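Putative metal resistance protein (Proteus mirabilis, PDB 6C29) probably acts as a membrane-bound protein-disulfide reductase, whose N-terminal periplasmic part, the tandem immunoglobulin-fold domain described here, primes the disulfide isomerase ScsC. Local coordinates at residues A3-L8 with Y123-D128; R19-K24 with P132-F137; I32-Q37 with V91-E96; P40-Y45 with L111-N116; Q62-M67 with K98-D103. All blocks are in the same frame, centred on the assembly; numbering follows the deposited sequence. Where two conformers were deposited one is given.

Contact 1: A3-L8 with Y123-D128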
# COMPACT_ATOMS: atom_id res chain seq x y z
N ALA A 3 -22.57 -11.53 2.87
CA ALA A 3 -22.01 -10.42 2.10
C ALA A 3 -20.60 -10.82 1.69
O ALA A 3 -19.64 -10.54 2.37
CB ALA A 3 -22.00 -9.16 2.91
N ASP A 4 -20.53 -11.55 0.58
CA ASP A 4 -19.34 -12.33 0.22
C ASP A 4 -19.41 -12.65 -1.27
O ASP A 4 -20.34 -13.30 -1.73
CB ASP A 4 -19.31 -13.59 1.09
CG ASP A 4 -18.14 -14.52 0.81
OD1 ASP A 4 -17.26 -14.25 -0.04
OD2 ASP A 4 -18.14 -15.58 1.46
N THR A 5 -18.44 -12.18 -2.04
CA THR A 5 -18.42 -12.45 -3.46
C THR A 5 -18.06 -13.88 -3.80
O THR A 5 -18.27 -14.29 -4.92
CB THR A 5 -17.39 -11.56 -4.20
OG1 THR A 5 -16.08 -11.81 -3.69
CG2 THR A 5 -17.70 -10.09 -4.02
N GLY A 6 -17.47 -14.61 -2.85
CA GLY A 6 -16.77 -15.83 -3.17
C GLY A 6 -15.48 -15.54 -3.91
O GLY A 6 -15.15 -14.37 -4.19
N TRP A 7 -14.74 -16.59 -4.24
CA TRP A 7 -13.46 -16.42 -4.94
C TRP A 7 -13.72 -16.24 -6.43
O TRP A 7 -14.34 -17.10 -7.08
CB TRP A 7 -12.51 -17.60 -4.65
CG TRP A 7 -11.98 -17.51 -3.25
CD1 TRP A 7 -12.43 -18.19 -2.14
CD2 TRP A 7 -10.91 -16.68 -2.79
NE1 TRP A 7 -11.72 -17.81 -1.03
CE2 TRP A 7 -10.77 -16.89 -1.40
CE3 TRP A 7 -10.07 -15.76 -3.41
CZ2 TRP A 7 -9.82 -16.23 -0.65
CZ3 TRP A 7 -9.12 -15.11 -2.65
CH2 TRP A 7 -9.01 -15.35 -1.28
N LEU A 8 -13.24 -15.12 -6.95
CA LEU A 8 -13.48 -14.72 -8.33
C LEU A 8 -12.23 -14.90 -9.16
O LEU A 8 -11.12 -14.51 -8.76
CB LEU A 8 -13.92 -13.26 -8.40
CG LEU A 8 -15.12 -12.87 -7.54
CD1 LEU A 8 -15.25 -11.32 -7.54
CD2 LEU A 8 -16.37 -13.58 -8.00
N TYR A 123 -12.23 -6.97 -12.04
CA TYR A 123 -13.08 -7.90 -11.29
C TYR A 123 -14.32 -7.18 -10.82
O TYR A 123 -14.22 -6.13 -10.18
CB TYR A 123 -12.31 -8.49 -10.09
CG TYR A 123 -11.15 -9.35 -10.47
CD1 TYR A 123 -9.92 -8.82 -10.76
CD2 TYR A 123 -11.28 -10.73 -10.55
CE1 TYR A 123 -8.85 -9.61 -11.14
CE2 TYR A 123 -10.23 -11.52 -10.92
CZ TYR A 123 -9.01 -10.96 -11.20
OH TYR A 123 -7.93 -11.73 -11.59
N SER A 124 -15.50 -7.72 -11.09
CA SER A 124 -16.74 -7.10 -10.65
C SER A 124 -17.10 -7.63 -9.28
O SER A 124 -17.28 -8.84 -9.10
CB SER A 124 -17.86 -7.38 -11.64
OG SER A 124 -17.59 -6.74 -12.87
N LEU A 125 -17.16 -6.71 -8.32
CA LEU A 125 -17.46 -7.03 -6.92
C LEU A 125 -18.91 -6.64 -6.65
O LEU A 125 -19.25 -5.49 -6.69
CB LEU A 125 -16.50 -6.27 -5.99
CG LEU A 125 -15.04 -6.39 -6.35
CD1 LEU A 125 -14.25 -5.51 -5.38
CD2 LEU A 125 -14.60 -7.86 -6.30
N ASN A 126 -19.75 -7.62 -6.36
CA ASN A 126 -21.14 -7.40 -6.05
C ASN A 126 -21.42 -7.90 -4.64
O ASN A 126 -21.27 -9.08 -4.35
CB ASN A 126 -22.01 -8.10 -7.10
CG ASN A 126 -21.70 -7.61 -8.51
OD1 ASN A 126 -21.73 -6.41 -8.79
ND2 ASN A 126 -21.37 -8.54 -9.40
N LEU A 127 -21.78 -6.97 -3.76
CA LEU A 127 -21.99 -7.27 -2.33
C LEU A 127 -23.41 -6.92 -1.91
O LEU A 127 -23.88 -5.81 -2.14
CB LEU A 127 -20.99 -6.48 -1.47
CG LEU A 127 -19.51 -6.82 -1.68
CD1 LEU A 127 -18.63 -5.67 -1.23
CD2 LEU A 127 -19.20 -8.07 -0.91
N ASP A 128 -24.08 -7.89 -1.28
CA ASP A 128 -25.42 -7.68 -0.74
C ASP A 128 -25.31 -7.41 0.75
O ASP A 128 -25.11 -8.33 1.54
CB ASP A 128 -26.32 -8.88 -1.03
CG ASP A 128 -27.77 -8.69 -0.56
OD1 ASP A 128 -28.08 -7.67 0.10
OD2 ASP A 128 -28.61 -9.57 -0.86
O HOH W 1 -23.18 -10.59 -1.25
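Thr5 and Leu8 of the N-terminal arm of an immunoglobulin-fold sandwich pack here on the edge strand that holds Leu125 and Leu127. The arm, residues 3-8, and the strand segment 123-128 run in nearly opposite senses, their directions 160° apart. Leu8 reaches in with one methyl: CD1 lies 3.7 Å from Leu125 CD2, where the two side chains cross obliquely, and 3.6 Å from Ser124 O. Further along, Thr5 CG2, anti to the carbonyl carbon, comes down on the strand backbone, 3.7 Å from Asn126 O, and also meets Leu127 CD2. The hydroxyl Thr5 OG1 donates to Gly6 O at 2.8 Å, on a lone pair in the carbonyl plane. At the far end Ala3 CB touches Asp128 O, and a water accepts a hydrogen bond from Asp128 N at 2.8 Å and a weak one from Asp4 N. An Asx turn shapes the bend from Asp4 to Gly6: Asp4 OD1 accepts from Gly6 N and also carries a salt bridge to Arg19. Backbone bonds from Ala3, Thr5 and Leu8 to strand 16-24 fix the arm on its other partner, so it joins the edges of two sheets of a beta sandwich.

Contact 2: R19-K24 with P132-F137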
# COMPACT_ATOMS: atom_id res chain seq x y z
N ARG A 19 -11.42 -12.05 -3.61
CA ARG A 19 -12.64 -12.23 -2.84
C ARG A 19 -12.89 -11.00 -2.02
O ARG A 19 -11.96 -10.52 -1.39
CB ARG A 19 -12.53 -13.44 -1.92
CG ARG A 19 -13.73 -13.62 -0.96
CD ARG A 19 -13.59 -14.92 -0.14
NE ARG A 19 -14.65 -15.12 0.85
CZ ARG A 19 -14.47 -15.24 2.17
NH1 ARG A 19 -13.26 -15.13 2.72
NH2 ARG A 19 -15.52 -15.48 2.96
N ALA A 20 -14.13 -10.50 -2.00
CA ALA A 20 -14.50 -9.41 -1.14
C ALA A 20 -15.63 -9.82 -0.21
O ALA A 20 -16.55 -10.54 -0.62
CB ALA A 20 -14.91 -8.21 -1.94
N THR A 21 -15.52 -9.38 1.03
CA THR A 21 -16.54 -9.59 2.05
C THR A 21 -16.79 -8.26 2.74
O THR A 21 -15.94 -7.38 2.70
CB THR A 21 -16.12 -10.62 3.07
OG1 THR A 21 -14.85 -10.26 3.63
CG2 THR A 21 -16.05 -12.00 2.42
N ALA A 22 -17.96 -8.10 3.34
CA ALA A 22 -18.29 -6.81 3.89
C ALA A 22 -19.30 -6.88 5.01
O ALA A 22 -20.04 -7.84 5.13
CB ALA A 22 -18.82 -5.89 2.79
N ASP A 23 -19.29 -5.83 5.82
CA ASP A 23 -20.23 -5.65 6.93
C ASP A 23 -20.68 -4.20 6.95
O ASP A 23 -19.87 -3.30 6.85
CB ASP A 23 -19.56 -6.03 8.23
CG ASP A 23 -20.53 -6.10 9.39
OD1 ASP A 23 -21.75 -6.00 9.16
OD2 ASP A 23 -20.06 -6.27 10.54
N LYS A 24 -22.00 -3.98 7.03
CA LYS A 24 -22.52 -2.63 7.13
C LYS A 24 -23.08 -2.46 8.52
O LYS A 24 -23.88 -3.27 8.98
CB LYS A 24 -23.59 -2.34 6.06
CG LYS A 24 -24.07 -0.89 6.10
CD LYS A 24 -24.83 -0.45 4.84
CE LYS A 24 -26.30 -0.63 4.91
NZ LYS A 24 -26.92 0.13 3.78
N PRO A 132 -25.59 -11.11 6.24
CA PRO A 132 -24.59 -10.99 7.29
C PRO A 132 -23.18 -11.23 6.78
O PRO A 132 -22.97 -12.01 5.85
CB PRO A 132 -25.00 -12.08 8.29
CG PRO A 132 -25.75 -13.08 7.47
CD PRO A 132 -26.46 -12.28 6.42
N ALA A 133 -22.23 -10.50 7.35
CA ALA A 133 -20.82 -10.75 7.09
C ALA A 133 -20.52 -12.19 7.49
O ALA A 133 -21.18 -12.75 8.36
CB ALA A 133 -19.95 -9.79 7.87
N PRO A 134 -19.51 -12.80 6.85
CA PRO A 134 -19.13 -14.15 7.28
C PRO A 134 -18.81 -14.20 8.77
O PRO A 134 -18.46 -13.19 9.38
CB PRO A 134 -17.88 -14.44 6.44
CG PRO A 134 -17.98 -13.54 5.26
CD PRO A 134 -18.66 -12.30 5.76
N ALA A 135 -18.89 -15.39 9.36
CA ALA A 135 -18.76 -15.54 10.80
C ALA A 135 -17.47 -14.95 11.38
O ALA A 135 -17.46 -14.34 12.46
CB ALA A 135 -18.84 -17.02 11.17
N ASP A 136 -16.36 -15.12 10.68
CA ASP A 136 -15.11 -14.64 11.24
C ASP A 136 -14.60 -13.38 10.57
O ASP A 136 -13.40 -13.14 10.52
CB ASP A 136 -14.08 -15.74 11.19
CG ASP A 136 -13.66 -16.11 9.81
OD1 ASP A 136 -14.22 -15.59 8.81
OD2 ASP A 136 -12.75 -16.94 9.74
N PHE A 137 -15.54 -12.56 10.11
CA PHE A 137 -15.17 -11.30 9.44
C PHE A 137 -14.37 -10.37 10.34
O PHE A 137 -13.37 -9.81 9.89
CB PHE A 137 -16.43 -10.60 8.93
CG PHE A 137 -16.16 -9.32 8.21
CD1 PHE A 137 -15.80 -9.33 6.88
CD2 PHE A 137 -16.29 -8.10 8.85
CE1 PHE A 137 -15.56 -8.16 6.21
CE2 PHE A 137 -16.06 -6.91 8.18
CZ PHE A 137 -15.69 -6.94 6.87
O HOH W 2 -14.51 -15.40 5.48
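The Phe137 ring has the backbone of Ala22 over one face, with Ala22 C above it, and Thr21 OG1 at its edge, in plane and 3.4 Å from CE1. Asp23 CB comes at the ring obliquely, 3.6 Å from Phe137 CE2. The other flat group, the Arg19 guanidinium, has Thr21 CG2 3.4 Å above one face, offset toward the rim, while a water lies in plane at its edge and accepts from NH2 at 2.7 Å. That water also donates a weak bond to Asp136 OD1, so it spans the two segments. Pro134 CG meets Thr21 CG2 at 3.8 Å and approaches the guanidinium obliquely at Arg19 NH2. Phe137 CG stands anti to the backbone N (chi1 -179°), on the side toward the strand. Ala133 adds its methyl, with CB 3.4 Å from Ala22 O and also against Asp23 CB. Behind these contacts a type I turn from Pro134 to Phe137, closed by Phe137 N to Pro134 O at 3.1 Å, leads the chain into helix 137-145. Arg19 has a further partner in a salt bridge to Glu35. Thr21 and Asp23 pair through their backbones with strand 30-38, and Phe137 also packs on Leu33 of that strand, so the start of the helix is seated across edge strand 16-24 and its neighbour 30-38.

Contact 3: I32-Q37 with V91-E96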
# COMPACT_ATOMS: atom_id res chain seq x y z
N ILE A 32 -14.98 -3.43 4.33
CA ILE A 32 -14.77 -4.37 3.24
C ILE A 32 -13.37 -4.97 3.38
O ILE A 32 -12.41 -4.25 3.65
CB ILE A 32 -14.91 -3.66 1.90
CG1 ILE A 32 -16.33 -3.11 1.75
CG2 ILE A 32 -14.60 -4.57 0.75
CD1 ILE A 32 -16.35 -1.89 0.94
N LEU A 33 -13.26 -6.28 3.19
CA LEU A 33 -11.97 -6.93 3.07
C LEU A 33 -11.82 -7.42 1.67
O LEU A 33 -12.65 -8.20 1.21
CB LEU A 33 -11.83 -8.12 4.02
CG LEU A 33 -11.56 -7.76 5.47
CD1 LEU A 33 -11.66 -9.00 6.33
CD2 LEU A 33 -10.16 -7.15 5.61
N LEU A 34 -10.78 -7.00 1.00
CA LEU A 34 -10.47 -7.45 -0.34
C LEU A 34 -9.26 -8.38 -0.28
O LEU A 34 -8.15 -7.93 -0.04
CB LEU A 34 -10.17 -6.28 -1.26
CG LEU A 34 -9.75 -6.66 -2.64
CD1 LEU A 34 -10.90 -7.36 -3.37
CD2 LEU A 34 -9.32 -5.41 -3.40
N GLU A 35 -9.46 -9.67 -0.48
CA GLU A 35 -8.40 -10.65 -0.47
C GLU A 35 -7.92 -10.89 -1.90
O GLU A 35 -8.73 -11.04 -2.82
CB GLU A 35 -8.87 -11.99 0.10
CG GLU A 35 -9.38 -11.91 1.53
CD GLU A 35 -10.09 -13.20 1.94
OE1 GLU A 35 -9.40 -14.18 2.36
OE2 GLU A 35 -11.32 -13.28 1.75
N VAL A 36 -6.60 -10.92 -2.08
CA VAL A 36 -5.98 -11.21 -3.35
C VAL A 36 -4.99 -12.34 -3.18
O VAL A 36 -4.08 -12.24 -2.36
CB VAL A 36 -5.27 -10.00 -3.91
CG1 VAL A 36 -4.63 -10.33 -5.22
CG2 VAL A 36 -6.25 -8.84 -4.07
N GLN A 37 -5.20 -13.43 -3.92
CA GLN A 37 -4.31 -14.60 -3.94
C GLN A 37 -3.61 -14.68 -5.28
O GLN A 37 -4.29 -14.73 -6.29
CB GLN A 37 -5.11 -15.89 -3.71
CG GLN A 37 -5.55 -16.16 -2.28
CD GLN A 37 -4.50 -16.85 -1.42
OE1 GLN A 37 -3.62 -17.56 -1.92
NE2 GLN A 37 -4.59 -16.64 -0.12
N VAL A 91 -2.29 -10.85 -0.41
CA VAL A 91 -2.44 -9.64 0.35
C VAL A 91 -3.93 -9.42 0.62
O VAL A 91 -4.77 -9.80 -0.19
CB VAL A 91 -1.82 -8.44 -0.39
CG1 VAL A 91 -2.45 -8.24 -1.77
CG2 VAL A 91 -1.93 -7.17 0.41
N VAL A 92 -4.26 -8.81 1.75
CA VAL A 92 -5.64 -8.48 2.11
C VAL A 92 -5.76 -7.00 2.42
O VAL A 92 -5.07 -6.51 3.32
CB VAL A 92 -6.13 -9.27 3.34
CG1 VAL A 92 -7.60 -8.95 3.63
CG2 VAL A 92 -5.97 -10.73 3.11
N PHE A 93 -6.58 -6.28 1.65
CA PHE A 93 -6.78 -4.86 1.82
C PHE A 93 -8.03 -4.58 2.64
O PHE A 93 -9.13 -4.89 2.20
CB PHE A 93 -6.90 -4.18 0.45
CG PHE A 93 -5.70 -4.36 -0.44
CD1 PHE A 93 -4.54 -3.68 -0.17
CD2 PHE A 93 -5.74 -5.20 -1.55
CE1 PHE A 93 -3.43 -3.83 -0.97
CE2 PHE A 93 -4.62 -5.35 -2.35
CZ PHE A 93 -3.46 -4.66 -2.06
N PRO A 94 -7.88 -4.02 3.85
CA PRO A 94 -9.05 -3.48 4.56
C PRO A 94 -9.45 -2.13 4.00
O PRO A 94 -8.58 -1.27 3.82
CB PRO A 94 -8.58 -3.36 6.01
CG PRO A 94 -7.10 -3.73 6.01
CD PRO A 94 -6.65 -3.78 4.59
N ILE A 95 -10.74 -1.96 3.74
CA ILE A 95 -11.31 -0.78 3.15
C ILE A 95 -12.50 -0.35 4.01
O ILE A 95 -13.18 -1.19 4.61
CB ILE A 95 -11.76 -1.06 1.72
CG1 ILE A 95 -10.54 -1.46 0.87
CG2 ILE A 95 -12.44 0.14 1.12
CD1 ILE A 95 -10.90 -2.19 -0.38
N GLU A 96 -12.69 0.96 4.15
CA GLU A 96 -13.84 1.49 4.87
C GLU A 96 -14.52 2.52 4.00
O GLU A 96 -13.86 3.33 3.36
CB GLU A 96 -13.41 2.10 6.21
CG GLU A 96 -12.93 1.06 7.22
CD GLU A 96 -12.44 1.66 8.54
OE1 GLU A 96 -13.28 1.88 9.44
OE2 GLU A 96 -11.22 1.90 8.69
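Leu34 turns CG anti to its backbone N (chi1 176°), whereas Phe93 turns CG anti to its carbonyl carbon (chi1 -59°), and the two side chains end up side by side, pointing the same way, with Leu34 CD2 4.0 Å from Phe93 CD2. They belong to neighbouring antiparallel strands in the middle of a four-stranded sheet of the immunoglobulin-like sandwich. On the same face Ile32 meets Ile95, CB to CB at 4.1 Å, and Val36 sets CG2 at the edge of the Phe93 ring, whose one face carries Val91 CG2 toward its rim. This face looks into the sandwich, where Ile58 of strand 57-60 touches Leu34 and Ile95. The other face bears Leu33, Glu35, Val92 and Pro94. There Leu33 CD2 reaches Val92 CG1 at 3.7 Å, and Glu35 lays CG beside Val92 CG2. Helix 137-145 covers part of it, with Tyr141 on Leu33 and Pro94. Six backbone bonds join the segments, in pairs at Ile32 with Ile95, Leu34 with Phe93, and Val36 with Val91. In the last pair Val36 N meets Val91 O at 2.9 Å, nearly along the C=O axis (175°).

Contact 4: P40-Y45 with L111-N116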
# COMPACT_ATOMS: atom_id res chain seq x y z
N PRO A 40 2.57 -18.24 -8.05
CA PRO A 40 4.00 -17.98 -7.92
C PRO A 40 4.56 -17.15 -9.06
O PRO A 40 4.24 -17.37 -10.22
CB PRO A 40 4.60 -19.39 -7.88
CG PRO A 40 3.54 -20.21 -7.25
CD PRO A 40 2.24 -19.66 -7.78
N GLY A 41 5.39 -16.19 -8.69
CA GLY A 41 6.04 -15.31 -9.62
C GLY A 41 5.26 -14.04 -9.92
O GLY A 41 5.83 -13.14 -10.51
N TRP A 42 4.01 -13.95 -9.47
CA TRP A 42 3.20 -12.77 -9.72
C TRP A 42 3.02 -11.96 -8.43
O TRP A 42 2.86 -12.52 -7.33
CB TRP A 42 1.81 -13.16 -10.27
CG TRP A 42 1.85 -13.70 -11.68
CD1 TRP A 42 1.98 -15.01 -12.04
CD2 TRP A 42 1.73 -12.96 -12.89
NE1 TRP A 42 1.96 -15.12 -13.40
CE2 TRP A 42 1.81 -13.88 -13.95
CE3 TRP A 42 1.58 -11.61 -13.19
CZ2 TRP A 42 1.73 -13.49 -15.28
CZ3 TRP A 42 1.51 -11.22 -14.51
CH2 TRP A 42 1.58 -12.16 -15.54
N LYS A 43 3.09 -10.65 -8.58
CA LYS A 43 2.93 -9.68 -7.51
C LYS A 43 1.85 -8.69 -7.81
O LYS A 43 1.42 -8.57 -8.95
CB LYS A 43 4.26 -8.96 -7.28
CG LYS A 43 5.39 -9.92 -6.89
CD LYS A 43 6.76 -9.43 -7.32
CE LYS A 43 7.84 -10.52 -7.11
NZ LYS A 43 7.85 -11.59 -8.15
N THR A 44 1.36 -7.99 -6.79
CA THR A 44 0.60 -6.79 -7.04
C THR A 44 1.32 -5.66 -6.34
O THR A 44 2.41 -5.85 -5.83
CB THR A 44 -0.86 -6.93 -6.62
OG1 THR A 44 -1.61 -5.78 -7.05
CG2 THR A 44 -1.04 -7.15 -5.13
N TYR A 45 0.77 -4.46 -6.46
CA TYR A 45 1.50 -3.25 -6.13
C TYR A 45 0.96 -2.50 -4.94
O TYR A 45 -0.19 -2.59 -4.58
CB TYR A 45 1.47 -2.32 -7.31
CG TYR A 45 2.14 -2.78 -8.57
CD1 TYR A 45 3.47 -2.49 -8.82
CD2 TYR A 45 1.42 -3.44 -9.54
CE1 TYR A 45 4.09 -2.87 -10.02
CE2 TYR A 45 2.00 -3.80 -10.73
CZ TYR A 45 3.34 -3.51 -10.96
OH TYR A 45 3.93 -3.87 -12.15
N LEU A 111 -7.33 -4.73 -10.90
CA LEU A 111 -6.21 -5.34 -10.23
C LEU A 111 -5.00 -5.34 -11.13
O LEU A 111 -5.05 -5.81 -12.27
CB LEU A 111 -6.51 -6.78 -9.83
CG LEU A 111 -5.37 -7.50 -9.09
CD1 LEU A 111 -5.16 -6.91 -7.73
CD2 LEU A 111 -5.74 -8.98 -8.99
N SER A 112 -3.91 -4.77 -10.64
CA SER A 112 -2.65 -4.85 -11.33
C SER A 112 -1.83 -6.02 -10.80
O SER A 112 -1.72 -6.22 -9.57
CB SER A 112 -1.89 -3.57 -11.13
OG SER A 112 -1.91 -3.30 -9.74
N THR A 113 -1.30 -6.82 -11.71
CA THR A 113 -0.42 -7.91 -11.32
C THR A 113 0.80 -7.80 -12.20
O THR A 113 0.72 -7.33 -13.35
CB THR A 113 -1.10 -9.30 -11.44
OG1 THR A 113 -1.62 -9.50 -12.75
CG2 THR A 113 -2.26 -9.43 -10.41
N CYS A 114 1.91 -8.27 -11.69
CA CYS A 114 3.17 -8.16 -12.40
C CYS A 114 4.05 -9.37 -12.26
O CYS A 114 4.22 -9.91 -11.18
CB CYS A 114 3.93 -6.95 -11.91
SG CYS A 114 5.57 -6.82 -12.65
N SER A 115 4.64 -9.78 -13.37
CA SER A 115 5.68 -10.77 -13.31
C SER A 115 6.92 -10.06 -13.89
O SER A 115 7.79 -9.61 -13.13
CB SER A 115 5.26 -12.05 -14.04
OG SER A 115 6.15 -13.14 -13.80
N ASN A 116 6.97 -9.94 -15.19
CA ASN A 116 7.87 -9.01 -15.88
C ASN A 116 7.12 -8.00 -16.74
O ASN A 116 7.72 -7.12 -17.36
CB ASN A 116 8.84 -9.77 -16.78
CG ASN A 116 8.15 -10.41 -17.96
OD1 ASN A 116 7.12 -11.09 -17.82
ND2 ASN A 116 8.68 -10.17 -19.16
O HOH W 3 8.29 -13.24 -11.63
O HOH W 4 7.42 -9.94 -10.27
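Lys43 and Cys114 form one antiparallel hydrogen-bonded pair, with Lys43 N to Cys114 O at 2.9 Å and the return bond from Cys114 N to Lys43 O. It is a single bridge in the DsbD-type N-terminal immunoglobulin-fold domain, beside its cysteines, and the strand segments 43-45 and 111-114 run at 130° to each other. Next to it the Thr44 hydroxyl donates from OG1 to Ser112 O at 2.6 Å, a short bond, with Thr44 OG1 anti to the backbone N (chi1 -172°), beside the carbonyl carbon. Ser115 CB sits over the centre of the six-membered ring of Trp42 in a CH-pi contact, 3.6 Å from the centroid and 5° off the normal. The Tyr45 ring lies against Ser112 and Cys114, with Ser112 OG at its edge and Cys114 CB oblique to it near CZ. Cys114 has two conformers, so the oblique sulfur-aromatic contact of Cys114 SG, 5.5 Å from the Tyr45 centroid, is doubtful. Tyr45 touches Cys118 too. Cys114 and Cys118 are the two cysteines of this chain, and they are probably the redox pair of the active site, with Tyr45 packed beside both. One layer out, His15 stacks on Trp42 and bonds Thr113 OG1, while Val54 O holds Ser112 OG. Further along, a water accepts from Lys43 NZ at 2.7 Å and donates to Ser115 O at 2.9 Å.

Contact 5: Q62-M67 with K98-D103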
# COMPACT_ATOMS: atom_id res chain seq x y z
N GLN A 62 -21.94 2.96 -6.78
CA GLN A 62 -22.65 3.80 -5.83
C GLN A 62 -21.81 5.02 -5.49
O GLN A 62 -20.59 4.97 -5.53
CB GLN A 62 -22.95 3.03 -4.54
CG GLN A 62 -24.01 1.93 -4.62
CD GLN A 62 -23.57 0.69 -5.38
OE1 GLN A 62 -22.39 0.40 -5.48
NE2 GLN A 62 -24.54 -0.06 -5.92
N SER A 63 -22.47 6.12 -5.13
CA SER A 63 -21.72 7.23 -4.56
C SER A 63 -21.37 6.83 -3.15
O SER A 63 -22.23 6.39 -2.37
CB SER A 63 -22.52 8.53 -4.60
OG SER A 63 -22.80 8.87 -5.95
N VAL A 64 -20.09 6.94 -2.83
CA VAL A 64 -19.59 6.66 -1.51
C VAL A 64 -18.85 7.92 -1.15
O VAL A 64 -18.52 8.70 -2.04
CB VAL A 64 -18.67 5.40 -1.46
CG1 VAL A 64 -19.42 4.19 -1.98
CG2 VAL A 64 -17.39 5.63 -2.26
N SER A 65 -18.54 8.11 0.12
CA SER A 65 -17.93 9.36 0.51
C SER A 65 -16.49 9.13 0.95
O SER A 65 -15.62 8.89 0.12
CB SER A 65 -18.77 10.02 1.62
OG SER A 65 -18.84 9.21 2.77
N ASP A 66 -16.23 9.19 2.25
CA ASP A 66 -14.88 9.02 2.74
C ASP A 66 -14.34 7.60 2.62
O ASP A 66 -14.25 6.90 3.64
CB ASP A 66 -14.80 9.47 4.20
CG ASP A 66 -15.25 10.91 4.40
OD1 ASP A 66 -16.46 11.13 4.60
OD2 ASP A 66 -14.39 11.82 4.34
N MSE A 67 -13.99 7.15 1.41
CA MSE A 67 -13.35 5.83 1.27
C MSE A 67 -11.95 5.91 1.86
O MSE A 67 -11.19 6.83 1.55
CB MSE A 67 -13.25 5.33 -0.18
CG MSE A 67 -12.13 4.24 -0.37
SE MSE A 67 -12.41 2.79 -1.68
CE MSE A 67 -11.43 3.53 -3.20
N LYS A 98 -18.07 5.26 3.99
CA LYS A 98 -19.17 5.93 4.71
C LYS A 98 -20.28 6.36 3.76
O LYS A 98 -20.08 6.45 2.54
CB LYS A 98 -18.65 7.10 5.53
CG LYS A 98 -17.79 6.68 6.69
CD LYS A 98 -17.35 7.87 7.50
CE LYS A 98 -16.49 7.46 8.68
NZ LYS A 98 -15.94 8.67 9.34
N SER A 99 -21.47 6.54 4.31
CA SER A 99 -22.62 7.04 3.56
C SER A 99 -22.96 6.21 2.34
O SER A 99 -23.16 6.74 1.24
CB SER A 99 -22.35 8.48 3.11
OG SER A 99 -21.93 9.29 4.20
N VAL A 100 -23.04 4.90 2.54
CA VAL A 100 -23.58 4.03 1.52
C VAL A 100 -25.08 4.03 1.72
O VAL A 100 -25.56 3.55 2.75
CB VAL A 100 -23.02 2.60 1.63
CG1 VAL A 100 -23.68 1.67 0.61
CG2 VAL A 100 -21.51 2.62 1.44
N ASP A 101 -25.82 4.62 0.79
CA ASP A 101 -27.26 4.75 0.96
C ASP A 101 -28.02 3.48 0.55
O ASP A 101 -29.23 3.34 0.78
CB ASP A 101 -27.80 5.97 0.23
CG ASP A 101 -27.48 5.98 -1.23
OD1 ASP A 101 -27.53 4.91 -1.88
OD2 ASP A 101 -27.18 7.09 -1.73
N SER A 102 -27.30 2.52 -0.00
CA SER A 102 -27.89 1.35 -0.62
C SER A 102 -27.58 0.10 0.18
O SER A 102 -26.61 0.06 0.94
CB SER A 102 -27.33 1.19 -2.04
OG SER A 102 -27.89 0.05 -2.68
N ASP A 103 -28.39 -0.92 -0.01
CA ASP A 103 -28.15 -2.20 0.65
C ASP A 103 -27.23 -3.04 -0.25
O ASP A 103 -26.82 -4.13 0.11
CB ASP A 103 -29.46 -2.94 0.93
CG ASP A 103 -30.35 -2.20 1.95
OD1 ASP A 103 -29.80 -1.59 2.89
OD2 ASP A 103 -31.59 -2.25 1.81
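Ser65 lays its hydroxyl over the Lys98-Ser99 link, with OG 3.5 Å from Lys98 CB and 3.6 Å from Ser99 CB. Ser65 OG sits between the backbone N and the carbonyl carbon (chi1 61°), near Lys98 O (3.0 Å) and Ser99 OG (3.4 Å). Both bonds are weak. Ser65 N also points at Lys98 O, a further weak bond of 3.3 Å, so Lys98 O lies near both Ser65 N and Ser65 OG. Apolar contact is thin. Val64 CG1 meets Val100 CG2 at 4.3 Å, and Gln62 CG passes Ser102 CB at the same separation. The polar ends of these last two go elsewhere: Gln62 OE1 accepts from Asn106 N, and Ser102 OG bonds Asn104 N. An inverse gamma turn centred on Asp66, with Met67 N to Ser65 O at 2.7 Å, bends the chain away just beyond. Selenomethionine Met67 then packs on Ile95 and Leu97 of strand 90-97. The segments run in nearly opposite directions, 165° apart, as two surface loops of an immunoglobulin-like sandwich, one leading into strand 68-69 and the other into strand 104-114.

In the fold
Contacts 1, 2 and 3 form a continuous patch, their centres 10 to 12 Å apart, with Arg19 of contact 2 bound to both of the others and Thr21 O accepting from Leu33 N at 2.9 Å. Contacts 1 and 3 each touch all the others; contact 3 reaches contact 4 through Val91 on Thr44 and contact 5 through Ile95 on Met67. Contact 5 is tied to contact 2 by Lys24 NZ to Ser102 O. The probable redox site lies at contact 4, at the other end of the sandwich: its centre is about 30 Å from that of contact 5 and 26 Å from that of contact 2, but 16 Å from that of contact 3.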